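Local coordinates for protein Plm1 (Streptomyces sp. HK803, PDB 4HXY) that probably catalyses NADPH-dependent reduction of a ketone on the growing polyketide chain, as the ketoreductase of the first module of phoslactomycin biosynthesis, at residues V85-S90 with A108-L113; R171-T176 with S324-A329. All coordinates share one frame; numbering follows the deposited sequence. Where two conformers were deposited one is given.

The two contacts follow one another along the chain, both segments of contact 1 preceding those of contact 2, and their centres lie about 15 Å apart. Contact 1 (85-90 with 108-113) packs helix 105-120 on strand 85-90 within a beta-alpha-beta unit of the N-terminal half. Contact 2 (171-176 with 324-329) joins strand 167-175 to the short helix 324-327 in the KR domain, across 147 intervening residues. The two meet where Trp111 CZ3 packs at 4.2 Å from Arg171 CD, so the helix of contact 1 borders the strand of contact 2. This is consistent with the ketoreductase architecture of a structural subdomain packed against a catalytic, NADPH-binding one: contact 1 is internal to the first, and contact 2 bridges the two.

Contact 1: V85-S90 with A108-L113; sequences VWCVTS and AGVWGL
Thr89 and Trp111 meet through a hydroxyl that points at the indole because OG1 sits between the backbone N and the carbonyl carbon (chi1 58°), a setting that also puts CG2 anti to the carbonyl carbon. On the helix, the indole CG of Trp111 is likewise anti to its carbonyl carbon (chi1 -79°), and from there the ring swings over to the strand. NE1 gives a nearly straight hydrogen bond to Thr89 OG1 at 2.9 Å (N-H...O 167°), with the hydroxyl at the ring edge, close to the indole plane. The methyl of the same threonine turns to Val110, meeting it tip to tip, with CG2 3.6 Å from Val110 CG1. That valine methyl also touches the sulfur of Cys87, the SG-CG1 distance being again 3.6 Å.

Strand 85-90 and helix 105-120 run in roughly opposite directions, as expected for successive elements of the beta-alpha-beta unit completed by strand 125-131, and the axes of their short segments come within 9.0 Å. Ala64 and Leu70 extend the apolar patch around Cys87 and Val110, while Leu128 packs on Trp111. Thr89 OG1 is also hydrogen-bonded to Asp130 OD1 of strand 125-131. As the hydroxyl accepts from the indole, it probably donates to this carboxylate, so that one buried hydroxyl would be satisfied as both acceptor and donor while linking the helix to strands 85-90 and 125-131.

Contact 2: R171-T176 with S324-A329; sequences RRLVTT and SGIWGA
The flat guanidinium of Arg171 meets the carbonyl of Ile326 at its edge, near its own plane, with both terminal nitrogens on one oxygen. NH1 lies 2.9 Å from Ile326 O, nearly along the C=O axis, whereas NH2, at 3.0 Å from the same O, sits in the carbonyl plane on a lone pair. Both bonds are bent, with N-H...O angles of 142° and 141°. The indole of Trp327 is approached obliquely by Leu173, whose CD1 is 4.1 Å from CZ3, and takes edge-to-face contacts with Phe417 and Phe430.

Strand 167-175, paired with strands 6-14 and 160-164, is thereby joined to the short helix that follows strand 316-322 of the Rossmann-type KR domain, with the side chain of Ile326 about 10 Å from the bound NADPH. Arg171 spans the gap to the Ile326 carbonyl with a chain extended from CG to NE; its NE forms a salt bridge with Glu10, and NH1 a further hydrogen bond with Gln160. A leucine here would probably leave the Ile326 carbonyl without either donor and the carboxylate of Glu10 without this countercharge. Beside the guanidinium, Leu173 crosses Ile326 at about a right angle, CD2 meeting CG2 at 3.9 Å.

Contact 1: V85-S90 with A108-L113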
loop_
_atom_site.group_PDB
_atom_site.type_symbol
_atom_site.label_atom_id
_atom_site.label_comp_id
_atom_site.label_asym_id
_atom_site.label_seq_id
_atom_site.Cartn_x
_atom_site.Cartn_y
_atom_site.Cartn_z
ATOM N N VAL A 85 -19.548 5.407 -9.227
ATOM C CA VAL A 85 -18.555 4.536 -9.820
ATOM C C VAL A 85 -18.103 3.521 -8.788
ATOM O O VAL A 85 -17.501 3.874 -7.764
ATOM C CB VAL A 85 -17.339 5.331 -10.288
ATOM C CG1 VAL A 85 -16.280 4.413 -10.867
ATOM C CG2 VAL A 85 -17.778 6.387 -11.324
ATOM N N TRP A 86 -18.387 2.266 -9.080
ATOM C CA TRP A 86 -18.048 1.160 -8.205
ATOM C C TRP A 86 -16.999 0.318 -8.891
ATOM O O TRP A 86 -17.071 0.112 -10.110
ATOM C CB TRP A 86 -19.310 0.324 -7.927
ATOM C CG TRP A 86 -20.205 0.937 -6.921
ATOM C CD1 TRP A 86 -21.264 1.776 -7.153
ATOM C CD2 TRP A 86 -20.124 0.776 -5.498
ATOM N NE1 TRP A 86 -21.828 2.154 -5.953
ATOM C CE2 TRP A 86 -21.144 1.565 -4.929
ATOM C CE3 TRP A 86 -19.270 0.065 -4.656
ATOM C CZ2 TRP A 86 -21.341 1.643 -3.547
ATOM C CZ3 TRP A 86 -19.452 0.153 -3.295
ATOM C CH2 TRP A 86 -20.486 0.923 -2.750
ATOM N N CYS A 87 -16.037 -0.175 -8.116
ATOM C CA CYS A 87 -14.955 -0.999 -8.641
ATOM C C CYS A 87 -14.929 -2.339 -7.921
ATOM O O CYS A 87 -14.828 -2.372 -6.685
ATOM C CB CYS A 87 -13.622 -0.273 -8.482
ATOM S SG CYS A 87 -12.219 -1.215 -9.131
ATOM N N VAL A 88 -15.021 -3.432 -8.684
ATOM C CA VAL A 88 -14.928 -4.782 -8.102
ATOM C C VAL A 88 -13.577 -5.438 -8.408
ATOM O O VAL A 88 -13.043 -5.318 -9.506
ATOM C CB VAL A 88 -16.062 -5.730 -8.551
ATOM C CG1 VAL A 88 -17.369 -5.311 -7.925
ATOM C CG2 VAL A 88 -16.169 -5.795 -10.089
ATOM N N THR A 89 -13.034 -6.090 -7.396
ATOM C CA THR A 89 -11.760 -6.773 -7.455
ATOM C C THR A 89 -11.960 -8.179 -6.892
ATOM O O THR A 89 -13.050 -8.514 -6.440
ATOM C CB THR A 89 -10.721 -6.068 -6.585
ATOM O OG1 THR A 89 -11.180 -6.002 -5.221
ATOM C CG2 THR A 89 -10.492 -4.656 -7.096
ATOM N N SER A 90 -10.917 -8.993 -6.980
ATOM C CA SER A 90 -10.823 -10.270 -6.272
ATOM C C SER A 90 -9.390 -10.464 -5.760
ATOM O O SER A 90 -8.419 -10.019 -6.394
ATOM C CB SER A 90 -11.246 -11.436 -7.187
ATOM O OG SER A 90 -10.320 -11.564 -8.237
ATOM N N ALA A 108 -4.384 -5.546 -5.016
ATOM C CA ALA A 108 -4.311 -4.654 -3.851
ATOM C C ALA A 108 -4.056 -3.192 -4.242
ATOM O O ALA A 108 -4.570 -2.269 -3.598
ATOM C CB ALA A 108 -3.235 -5.159 -2.845
ATOM N N GLY A 109 -3.284 -2.978 -5.300
ATOM C CA GLY A 109 -3.026 -1.634 -5.815
ATOM C C GLY A 109 -4.276 -0.887 -6.254
ATOM O O GLY A 109 -4.351 0.337 -6.162
ATOM N N VAL A 110 -5.259 -1.634 -6.738
ATOM C CA VAL A 110 -6.557 -1.072 -7.111
ATOM C C VAL A 110 -7.171 -0.345 -5.915
ATOM O O VAL A 110 -7.733 0.749 -6.050
ATOM C CB VAL A 110 -7.526 -2.156 -7.571
ATOM C CG1 VAL A 110 -8.866 -1.550 -7.864
ATOM C CG2 VAL A 110 -7.026 -2.865 -8.881
ATOM N N TRP A 111 -7.089 -0.975 -4.741
ATOM C CA TRP A 111 -7.648 -0.397 -3.512
ATOM C C TRP A 111 -6.871 0.849 -3.069
ATOM O O TRP A 111 -7.460 1.835 -2.604
ATOM C CB TRP A 111 -7.698 -1.455 -2.397
ATOM C CG TRP A 111 -8.856 -2.349 -2.572
ATOM C CD1 TRP A 111 -9.112 -3.162 -3.642
ATOM C CD2 TRP A 111 -9.962 -2.501 -1.686
ATOM N NE1 TRP A 111 -10.291 -3.811 -3.471
ATOM C CE2 TRP A 111 -10.832 -3.441 -2.268
ATOM C CE3 TRP A 111 -10.280 -1.977 -0.424
ATOM C CZ2 TRP A 111 -12.006 -3.837 -1.661
ATOM C CZ3 TRP A 111 -11.469 -2.372 0.157
ATOM C CH2 TRP A 111 -12.285 -3.320 -0.435
ATOM N N GLY A 112 -5.554 0.831 -3.224
ATOM C CA GLY A 112 -4.755 2.010 -2.889
ATOM C C GLY A 112 -5.189 3.199 -3.715
ATOM O O GLY A 112 -5.409 4.282 -3.189
ATOM N N LEU A 113 -5.331 2.990 -5.022
ATOM C CA LEU A 113 -5.750 4.045 -5.918
ATOM C C LEU A 113 -7.206 4.456 -5.705
ATOM O O LEU A 113 -7.531 5.641 -5.716
ATOM C CB LEU A 113 -5.525 3.618 -7.374
ATOM C CG LEU A 113 -5.709 4.759 -8.362
ATOM C CD1 LEU A 113 -4.595 4.674 -9.440
ATOM C CD2 LEU A 113 -7.093 4.729 -8.956
#

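Contact 2: R171-T176 with S324-A329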
loop_
_atom_site.group_PDB
_atom_site.type_symbol
_atom_site.label_atom_id
_atom_site.label_comp_id
_atom_site.label_asym_id
_atom_site.label_seq_id
_atom_site.Cartn_x
_atom_site.Cartn_y
_atom_site.Cartn_z
ATOM N N ARG A 171 -14.480 -2.425 5.815
ATOM C CA ARG A 171 -13.093 -2.136 6.252
ATOM C C ARG A 171 -13.055 -1.049 7.316
ATOM O O ARG A 171 -13.784 -0.051 7.221
ATOM C CB ARG A 171 -12.265 -1.691 5.060
ATOM C CG ARG A 171 -10.780 -1.673 5.307
ATOM C CD ARG A 171 -10.013 -1.511 4.024
ATOM N NE ARG A 171 -8.579 -1.323 4.265
ATOM C CZ ARG A 171 -7.959 -0.152 4.342
ATOM N NH1 ARG A 171 -8.627 0.995 4.212
ATOM N NH2 ARG A 171 -6.654 -0.141 4.585
ATOM N N ARG A 172 -12.209 -1.267 8.317
ATOM C CA ARG A 172 -12.012 -0.322 9.409
ATOM C C ARG A 172 -10.542 -0.190 9.745
ATOM O O ARG A 172 -9.749 -1.116 9.478
ATOM C CB ARG A 172 -12.715 -0.824 10.651
ATOM C CG ARG A 172 -14.216 -1.025 10.497
ATOM C CD ARG A 172 -14.926 0.284 10.389
ATOM N NE ARG A 172 -16.379 0.091 10.326
ATOM C CZ ARG A 172 -17.144 0.223 9.243
ATOM N NH1 ARG A 172 -16.624 0.546 8.066
ATOM N NH2 ARG A 172 -18.470 0.048 9.341
ATOM N N LEU A 173 -10.171 0.953 10.313
ATOM C CA LEU A 173 -8.820 1.185 10.823
ATOM C C LEU A 173 -8.954 1.375 12.312
ATOM O O LEU A 173 -9.742 2.217 12.748
ATOM C CB LEU A 173 -8.189 2.421 10.159
ATOM C CG LEU A 173 -6.723 2.833 10.363
ATOM C CD1 LEU A 173 -6.559 3.603 11.668
ATOM C CD2 LEU A 173 -5.760 1.605 10.252
ATOM N N VAL A 174 -8.278 0.530 13.083
ATOM C CA VAL A 174 -8.363 0.561 14.551
ATOM C C VAL A 174 -6.981 0.537 15.203
ATOM O O VAL A 174 -5.992 0.151 14.589
ATOM C CB VAL A 174 -9.174 -0.614 15.083
ATOM C CG1 VAL A 174 -10.648 -0.482 14.644
ATOM C CG2 VAL A 174 -8.552 -1.958 14.664
ATOM N N THR A 175 -6.920 0.937 16.470
ATOM C CA THR A 175 -5.708 0.758 17.245
ATOM C C THR A 175 -5.382 -0.726 17.452
ATOM O O THR A 175 -6.263 -1.593 17.456
ATOM C CB THR A 175 -5.785 1.437 18.631
ATOM O OG1 THR A 175 -6.820 0.831 19.407
ATOM C CG2 THR A 175 -6.028 2.947 18.467
ATOM N N THR A 176 -4.086 -1.019 17.544
ATOM C CA THR A 176 -3.606 -2.319 18.036
ATOM C C THR A 176 -2.594 -2.101 19.140
ATOM O O THR A 176 -2.050 -1.004 19.295
ATOM C CB THR A 176 -2.847 -3.163 16.992
ATOM O OG1 THR A 176 -1.731 -2.412 16.472
ATOM C CG2 THR A 176 -3.747 -3.638 15.907
ATOM N N SER A 324 -0.404 6.382 3.244
ATOM C CA SER A 324 -1.045 6.680 1.951
ATOM C C SER A 324 -1.753 5.465 1.382
ATOM O O SER A 324 -2.845 5.567 0.817
ATOM C CB SER A 324 -0.022 7.207 0.948
ATOM O OG SER A 324 -0.668 7.603 -0.241
ATOM N N GLY A 325 -1.142 4.295 1.545
ATOM C CA GLY A 325 -1.732 3.067 1.042
ATOM C C GLY A 325 -2.759 2.473 1.983
ATOM O O GLY A 325 -3.358 1.424 1.676
ATOM N N ILE A 326 -2.942 3.085 3.163
ATOM C CA ILE A 326 -3.873 2.590 4.147
ATOM C C ILE A 326 -5.202 3.346 4.028
ATOM O O ILE A 326 -6.283 2.731 3.974
ATOM C CB ILE A 326 -3.325 2.747 5.596
ATOM C CG1 ILE A 326 -2.028 1.953 5.787
ATOM C CG2 ILE A 326 -4.410 2.312 6.632
ATOM C CD1 ILE A 326 -2.219 0.440 5.639
ATOM N N TRP A 327 -5.110 4.676 4.022
ATOM C CA TRP A 327 -6.310 5.498 3.914
ATOM C C TRP A 327 -6.375 6.491 2.774
ATOM O O TRP A 327 -7.468 6.994 2.483
ATOM C CB TRP A 327 -6.603 6.174 5.244
ATOM C CG TRP A 327 -5.530 7.031 5.861
ATOM C CD1 TRP A 327 -5.043 8.216 5.405
ATOM C CD2 TRP A 327 -4.895 6.795 7.127
ATOM N NE1 TRP A 327 -4.107 8.709 6.282
ATOM C CE2 TRP A 327 -4.012 7.867 7.355
ATOM C CE3 TRP A 327 -4.978 5.771 8.076
ATOM C CZ2 TRP A 327 -3.248 7.964 8.515
ATOM C CZ3 TRP A 327 -4.209 5.863 9.222
ATOM C CH2 TRP A 327 -3.346 6.948 9.425
ATOM N N GLY A 328 -5.241 6.774 2.132
ATOM C CA GLY A 328 -5.196 7.647 0.959
ATOM C C GLY A 328 -4.940 9.100 1.278
ATOM O O GLY A 328 -5.171 9.567 2.395
ATOM N N ALA A 329 -4.501 9.839 0.253
ATOM C CA ALA A 329 -4.346 11.293 0.319
ATOM C C ALA A 329 -4.521 11.810 -1.107
ATOM O O ALA A 329 -4.116 11.171 -2.051
ATOM C CB ALA A 329 -2.962 11.722 0.888
#